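Local coordinates for Lem22 (Legionella pneumophila subsp. pneumophila ATCC 43290, PDB 5WD9), which is a three-helix bacterial effector of undetermined biochemical function that probably acts by binding partner proteins inside the host cell, at residues T9-Y14 against T40-K45; F34-H39 against E76-C81. All coordinates share one frame; numbering follows the deposited sequence. Where two conformers were deposited one is given.

Contact 1 (T9-Y14 against T40-K45); sequences TRLKEY and TEHFVK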
loop_
_atom_site.group_PDB
_atom_site.type_symbol
_atom_site.label_atom_id
_atom_site.label_comp_id
_atom_site.label_asym_id
_atom_site.label_seq_id
_atom_site.Cartn_x
_atom_site.Cartn_y
_atom_site.Cartn_z
ATOM N N THR A 9 -10.227 -1.673 -5.821
ATOM C CA THR A 9 -9.587 -1.395 -7.101
ATOM C C THR A 9 -8.738 -0.135 -7.005
ATOM O O THR A 9 -7.570 -0.123 -7.402
ATOM C CB THR A 9 -10.653 -1.247 -8.187
ATOM O OG1 THR A 9 -11.347 -2.492 -8.324
ATOM C CG2 THR A 9 -10.021 -0.893 -9.524
ATOM N N ARG A 10 -9.309 0.927 -6.442
ATOM C CA ARG A 10 -8.557 2.162 -6.279
ATOM C C ARG A 10 -7.359 1.962 -5.372
ATOM O O ARG A 10 -6.276 2.474 -5.661
ATOM C CB ARG A 10 -9.453 3.271 -5.723
ATOM C CG ARG A 10 -10.314 3.957 -6.781
ATOM C CD ARG A 10 -11.198 5.088 -6.198
ATOM N NE ARG A 10 -10.497 5.870 -5.187
ATOM C CZ ARG A 10 -11.087 6.479 -4.165
ATOM N NH1 ARG A 10 -12.403 6.423 -4.001
ATOM N NH2 ARG A 10 -10.350 7.126 -3.287
ATOM N N LEU A 11 -7.524 1.221 -4.270
ATOM C CA LEU A 11 -6.432 1.054 -3.320
ATOM C C LEU A 11 -5.286 0.282 -3.955
ATOM O O LEU A 11 -4.114 0.658 -3.810
ATOM C CB LEU A 11 -6.908 0.343 -2.054
ATOM C CG LEU A 11 -5.771 -0.017 -1.087
ATOM C CD1 LEU A 11 -5.107 1.217 -0.523
ATOM C CD2 LEU A 11 -6.282 -0.922 0.018
ATOM N N LYS A 12 -5.604 -0.814 -4.645
ATOM C CA LYS A 12 -4.565 -1.608 -5.276
ATOM C C LYS A 12 -3.736 -0.741 -6.204
ATOM O O LYS A 12 -2.497 -0.732 -6.148
ATOM C CB LYS A 12 -5.212 -2.769 -6.037
ATOM C CG LYS A 12 -4.237 -3.795 -6.591
ATOM C CD LYS A 12 -3.737 -3.447 -7.978
ATOM C CE LYS A 12 -2.957 -4.619 -8.574
ATOM N NZ LYS A 12 -2.312 -4.269 -9.863
ATOM N N GLU A 13 -4.410 0.015 -7.058
ATOM C CA GLU A 13 -3.683 0.793 -8.043
ATOM C C GLU A 13 -2.994 1.992 -7.414
ATOM O O GLU A 13 -1.909 2.372 -7.861
ATOM C CB GLU A 13 -4.604 1.172 -9.188
ATOM C CG GLU A 13 -5.095 -0.066 -9.899
ATOM C CD GLU A 13 -5.848 0.234 -11.159
ATOM O OE1 GLU A 13 -5.841 1.400 -11.609
ATOM O OE2 GLU A 13 -6.437 -0.723 -11.701
ATOM N N TYR A 14 -3.585 2.567 -6.362
ATOM C CA TYR A 14 -2.932 3.645 -5.624
ATOM C C TYR A 14 -1.615 3.162 -5.028
ATOM O O TYR A 14 -0.579 3.811 -5.174
ATOM C CB TYR A 14 -3.879 4.134 -4.526
ATOM C CG TYR A 14 -3.321 5.251 -3.679
ATOM C CD1 TYR A 14 -3.636 6.566 -3.958
ATOM C CD2 TYR A 14 -2.497 4.997 -2.589
ATOM C CE1 TYR A 14 -3.140 7.593 -3.181
ATOM C CE2 TYR A 14 -1.996 6.024 -1.819
ATOM C CZ TYR A 14 -2.330 7.304 -2.119
ATOM O OH TYR A 14 -1.817 8.338 -1.348
ATOM N N THR A 40 -0.569 4.832 4.497
ATOM C CA THR A 40 -1.753 5.504 5.006
ATOM C C THR A 40 -2.995 4.995 4.301
ATOM O O THR A 40 -4.009 4.686 4.936
ATOM C CB THR A 40 -1.620 7.006 4.786
ATOM O OG1 THR A 40 -0.463 7.471 5.498
ATOM C CG2 THR A 40 -2.868 7.737 5.289
ATOM N N GLU A 41 -2.953 4.933 2.973
ATOM C CA GLU A 41 -4.141 4.561 2.235
ATOM C C GLU A 41 -4.535 3.131 2.545
ATOM O O GLU A 41 -5.715 2.833 2.731
ATOM C CB GLU A 41 -3.894 4.745 0.745
ATOM C CG GLU A 41 -5.166 4.925 -0.061
ATOM C CD GLU A 41 -5.946 6.189 0.259
ATOM O OE1 GLU A 41 -5.416 7.074 0.964
ATOM O OE2 GLU A 41 -7.097 6.289 -0.176
ATOM N N HIS A 42 -3.555 2.238 2.640
ATOM C CA HIS A 42 -3.838 0.860 3.010
ATOM C C HIS A 42 -4.469 0.781 4.399
ATOM O O HIS A 42 -5.458 0.065 4.607
ATOM C CB HIS A 42 -2.548 0.039 2.913
ATOM C CG HIS A 42 -2.721 -1.396 3.290
ATOM N ND1 HIS A 42 -2.608 -1.846 4.589
ATOM C CD2 HIS A 42 -3.000 -2.488 2.535
ATOM C CE1 HIS A 42 -2.802 -3.153 4.618
ATOM N NE2 HIS A 42 -3.035 -3.566 3.382
ATOM N N PHE A 43 -3.917 1.513 5.366
ATOM C CA PHE A 43 -4.456 1.442 6.716
ATOM C C PHE A 43 -5.893 1.930 6.755
ATOM O O PHE A 43 -6.767 1.285 7.349
ATOM C CB PHE A 43 -3.595 2.246 7.685
ATOM C CG PHE A 43 -4.173 2.295 9.057
ATOM C CD1 PHE A 43 -4.091 1.192 9.890
ATOM C CD2 PHE A 43 -4.865 3.407 9.495
ATOM C CE1 PHE A 43 -4.645 1.220 11.153
ATOM C CE2 PHE A 43 -5.427 3.435 10.766
ATOM C CZ PHE A 43 -5.310 2.344 11.590
ATOM N N VAL A 44 -6.157 3.075 6.131
ATOM C CA VAL A 44 -7.505 3.634 6.163
ATOM C C VAL A 44 -8.487 2.707 5.453
ATOM O O VAL A 44 -9.543 2.346 5.988
ATOM C CB VAL A 44 -7.500 5.046 5.551
ATOM C CG1 VAL A 44 -8.930 5.556 5.368
ATOM C CG2 VAL A 44 -6.664 6.005 6.403
ATOM N N LYS A 45 -8.149 2.285 4.246
ATOM C CA LYS A 45 -9.114 1.558 3.422
ATOM C C LYS A 45 -9.293 0.116 3.879
ATOM O O LYS A 45 -10.402 -0.419 3.828
ATOM C CB LYS A 45 -8.698 1.612 1.952
ATOM C CG LYS A 45 -8.771 3.009 1.338
ATOM C CD LYS A 45 -10.185 3.544 1.287
ATOM C CE LYS A 45 -10.176 4.973 0.778
ATOM N NZ LYS A 45 -11.572 5.425 0.561
HETATM O O HOH W 1 -2.984 8.271 1.290
#
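E41 gives this antiparallel pairing of helices 4-24 and 28-52, the first two of a three-helix bundle, its character, and its chain can be read atom by atom. CB lies close to the CD2-CE2 side of the Y14 ring, 3.4 Å from Y14 CE2. With CG anti to the backbone N (chi1 -157°), the next carbon is carried over one face of that ring as a CH-pi contact, E41 CG standing 3.9 Å from the centroid of the Y14 ring and displaced toward its rim. The same methylene also meets L11 CD1, so one carbon touches both an aromatic face and a leucine methyl. A bend at chi2 (65°) then turns the carboxylate out of this apolar setting. E41 OE1 accepts a hydrogen bond of 2.7 Å from a water, and that water is also hydrogen-bonded to Y14 OH at 2.9 Å, joining the polar tips of two side chains that touch through carbon. E41 OE2 lies 4.6 Å from R10 NH2, well out of the guanidinium plane, so only the charges speak to each other.

Beneath this polar margin, buried L11 reaches across with both methyls. Its CD1 rests on the backbone of the facing helix, 3.7 Å from H42 N, while L11 CD2 packs on K45 CB at 4.0 Å. The ammonium of K45 is engaged by E7 in a salt bridge, which may offset its closeness to the R10 guanidinium. With no direct hydrogen bond or salt bridge between the two segments, leucine and ring packing probably carries their association.

Contact 2 (F34-H39 against E76-C81); sequences FLENAH and ELKDKC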
loop_
_atom_site.group_PDB
_atom_site.type_symbol
_atom_site.label_atom_id
_atom_site.label_comp_id
_atom_site.label_asym_id
_atom_site.label_seq_id
_atom_site.Cartn_x
_atom_site.Cartn_y
_atom_site.Cartn_z
ATOM N N PHE A 34 6.228 8.779 -0.606
ATOM C CA PHE A 34 5.405 7.893 -1.430
ATOM C C PHE A 34 5.061 6.610 -0.683
ATOM O O PHE A 34 3.917 6.132 -0.742
ATOM C CB PHE A 34 6.130 7.562 -2.735
ATOM C CG PHE A 34 6.209 8.710 -3.694
ATOM C CD1 PHE A 34 5.050 9.312 -4.174
ATOM C CD2 PHE A 34 7.438 9.193 -4.122
ATOM C CE1 PHE A 34 5.112 10.369 -5.057
ATOM C CE2 PHE A 34 7.503 10.250 -5.011
ATOM C CZ PHE A 34 6.338 10.831 -5.479
ATOM N N LEU A 35 6.040 6.030 0.015
ATOM C CA LEU A 35 5.784 4.803 0.757
ATOM C C LEU A 35 4.805 5.039 1.895
ATOM O O LEU A 35 3.928 4.203 2.150
ATOM C CB LEU A 35 7.106 4.224 1.268
ATOM C CG LEU A 35 8.034 3.746 0.144
ATOM C CD1 LEU A 35 9.399 3.405 0.724
ATOM C CD2 LEU A 35 7.446 2.545 -0.572
ATOM N N GLU A 36 4.929 6.175 2.584
ATOM C CA GLU A 36 3.989 6.475 3.654
ATOM C C GLU A 36 2.599 6.725 3.103
ATOM O O GLU A 36 1.614 6.390 3.764
ATOM C CB GLU A 36 4.486 7.647 4.501
ATOM C CG GLU A 36 5.611 7.261 5.475
ATOM C CD GLU A 36 5.226 6.210 6.534
ATOM O OE1 GLU A 36 4.044 5.801 6.632
ATOM O OE2 GLU A 36 6.131 5.776 7.281
ATOM N N ASN A 37 2.488 7.305 1.907
ATOM C CA ASN A 37 1.173 7.448 1.284
ATOM C C ASN A 37 0.541 6.088 1.050
ATOM O O ASN A 37 -0.637 5.885 1.355
ATOM C CB ASN A 37 1.287 8.176 -0.051
ATOM C CG ASN A 37 1.519 9.647 0.093
ATOM O OD1 ASN A 37 1.320 10.245 1.155
ATOM N ND2 ASN A 37 1.956 10.250 -0.993
ATOM N N ALA A 38 1.309 5.144 0.500
ATOM C CA ALA A 38 0.797 3.786 0.327
ATOM C C ALA A 38 0.373 3.203 1.663
ATOM O O ALA A 38 -0.675 2.557 1.770
ATOM C CB ALA A 38 1.859 2.892 -0.314
ATOM N N HIS A 39 1.163 3.439 2.702
ATOM C CA HIS A 39 0.853 2.915 4.021
ATOM C C HIS A 39 -0.445 3.502 4.556
ATOM O O HIS A 39 -1.314 2.773 5.061
ATOM C CB HIS A 39 2.012 3.241 4.967
ATOM C CG HIS A 39 1.883 2.605 6.309
ATOM N ND1 HIS A 39 1.032 3.077 7.282
ATOM C CD2 HIS A 39 2.472 1.500 6.827
ATOM C CE1 HIS A 39 1.119 2.301 8.353
ATOM N NE2 HIS A 39 1.985 1.337 8.098
ATOM N N GLU A 76 8.664 -3.752 3.497
ATOM C CA GLU A 76 10.110 -3.875 3.396
ATOM C C GLU A 76 10.749 -2.612 2.837
ATOM O O GLU A 76 11.783 -2.170 3.344
ATOM C CB GLU A 76 10.527 -5.096 2.588
ATOM C CG GLU A 76 12.039 -5.178 2.529
ATOM C CD GLU A 76 12.554 -6.550 2.203
ATOM O OE1 GLU A 76 11.746 -7.401 1.780
ATOM O OE2 GLU A 76 13.771 -6.770 2.378
ATOM N N LEU A 77 10.160 -2.006 1.804
ATOM C CA LEU A 77 10.743 -0.784 1.266
ATOM C C LEU A 77 10.726 0.340 2.291
ATOM O O LEU A 77 11.694 1.101 2.403
ATOM C CB LEU A 77 10.005 -0.337 0.011
ATOM C CG LEU A 77 10.072 -1.288 -1.180
ATOM C CD1 LEU A 77 9.053 -0.868 -2.220
ATOM C CD2 LEU A 77 11.450 -1.287 -1.790
ATOM N N LYS A 78 9.616 0.480 3.025
ATOM C CA LYS A 78 9.499 1.534 4.026
ATOM C C LYS A 78 10.524 1.345 5.126
ATOM O O LYS A 78 11.143 2.310 5.582
ATOM C CB LYS A 78 8.079 1.536 4.592
ATOM C CG LYS A 78 7.746 2.748 5.448
ATOM C CD LYS A 78 6.260 2.771 5.808
ATOM C CE LYS A 78 5.874 1.557 6.638
ATOM N NZ LYS A 78 6.260 1.744 8.070
ATOM N N ASP A 79 10.723 0.102 5.555
ATOM C CA ASP A 79 11.684 -0.153 6.611
ATOM C C ASP A 79 13.090 0.193 6.149
ATOM O O ASP A 79 13.852 0.839 6.873
ATOM C CB ASP A 79 11.590 -1.622 7.001
ATOM C CG ASP A 79 12.464 -1.971 8.155
ATOM O OD1 ASP A 79 12.178 -1.467 9.262
ATOM O OD2 ASP A 79 13.395 -2.777 7.967
ATOM N N LYS A 80 13.453 -0.227 4.937
ATOM C CA LYS A 80 14.783 0.088 4.425
ATOM C C LYS A 80 14.974 1.592 4.288
ATOM O O LYS A 80 16.027 2.134 4.653
ATOM C CB LYS A 80 14.993 -0.601 3.074
ATOM C CG LYS A 80 14.954 -2.118 3.135
ATOM C CD LYS A 80 16.256 -2.684 3.647
ATOM C CE LYS A 80 16.044 -4.008 4.354
ATOM N NZ LYS A 80 17.290 -4.444 5.037
ATOM N N CYS A 81 13.968 2.290 3.764
ATOM C CA CYS A 81 14.057 3.733 3.621
ATOM C C CYS A 81 14.248 4.419 4.969
ATOM O O CYS A 81 15.150 5.244 5.136
ATOM C CB CYS A 81 12.785 4.220 2.947
ATOM S SG CYS A 81 12.815 5.956 2.560
HETATM O O HOH W 2 5.362 4.223 9.529
#
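Two bends near the tip of K78 shape this contact. The chain leaves its backbone extended, CG anti to the backbone N (chi1 -169°), then folds at chi3 (62°) and again at chi4 (80°), so that its carbons run past two side chains of helix 28-52. E36, bent at chi2, crosses it at about a right angle and sets a carboxylate oxygen beside the aliphatic part of the lysine, E36 OE2 lying 3.3 Å from K78 CD. Farther along, K78 CE comes obliquely to the imidazole, 3.4 Å from H39 CD2, the H39 side chain having been swung across with its CG anti to the backbone N.

The charged ends do not pair directly. E36 OE2 and K78 NZ stay 4.1 Å apart, and a water completes the link, donating to E36 OE2 at 2.8 Å and accepting from K78 NZ at 3.0 Å. The same carboxylate oxygen has a salt bridge to R82, one helical turn beyond K78, so R82 holds this oxygen directly while K78 reaches it only through water.

Deeper in, L35 directs its methyls against the opposite helix. Its CD1 sits over the backbone, 3.7 Å from L77 O, and also reaches C81 CB at 4.1 Å, while L35 CD2 packs on the side chain of L77. A22 of helix 4-24 touches L35 as well, placing this leucine where all three helices meet. A nearby ammonium would be expected to disfavour protonation of H39, whereas the two cations should favour an ionised E36 at the margin of the leucine packing.

How the contacts relate
Helix 28-52 is the element common to both contacts: contact 1 sets it against helix 4-24, and contact 2, about 13 Å away between centres, against helix 58-87. They meet where Y14 OH packs 3.4 Å from N37 CB. Each places a buried leucine beneath a polar margin bridged by water. Contact 1 is the more superficial, though nearer the centre of the chain, and its water links a phenol to a carboxylate; contact 2 is partly buried, and its water joins opposite charges. The short segments are closer to antiparallel in contact 1 (161°) than in contact 2 (139°). Together they illustrate how one helix of a three-helix bundle can serve two neighbours.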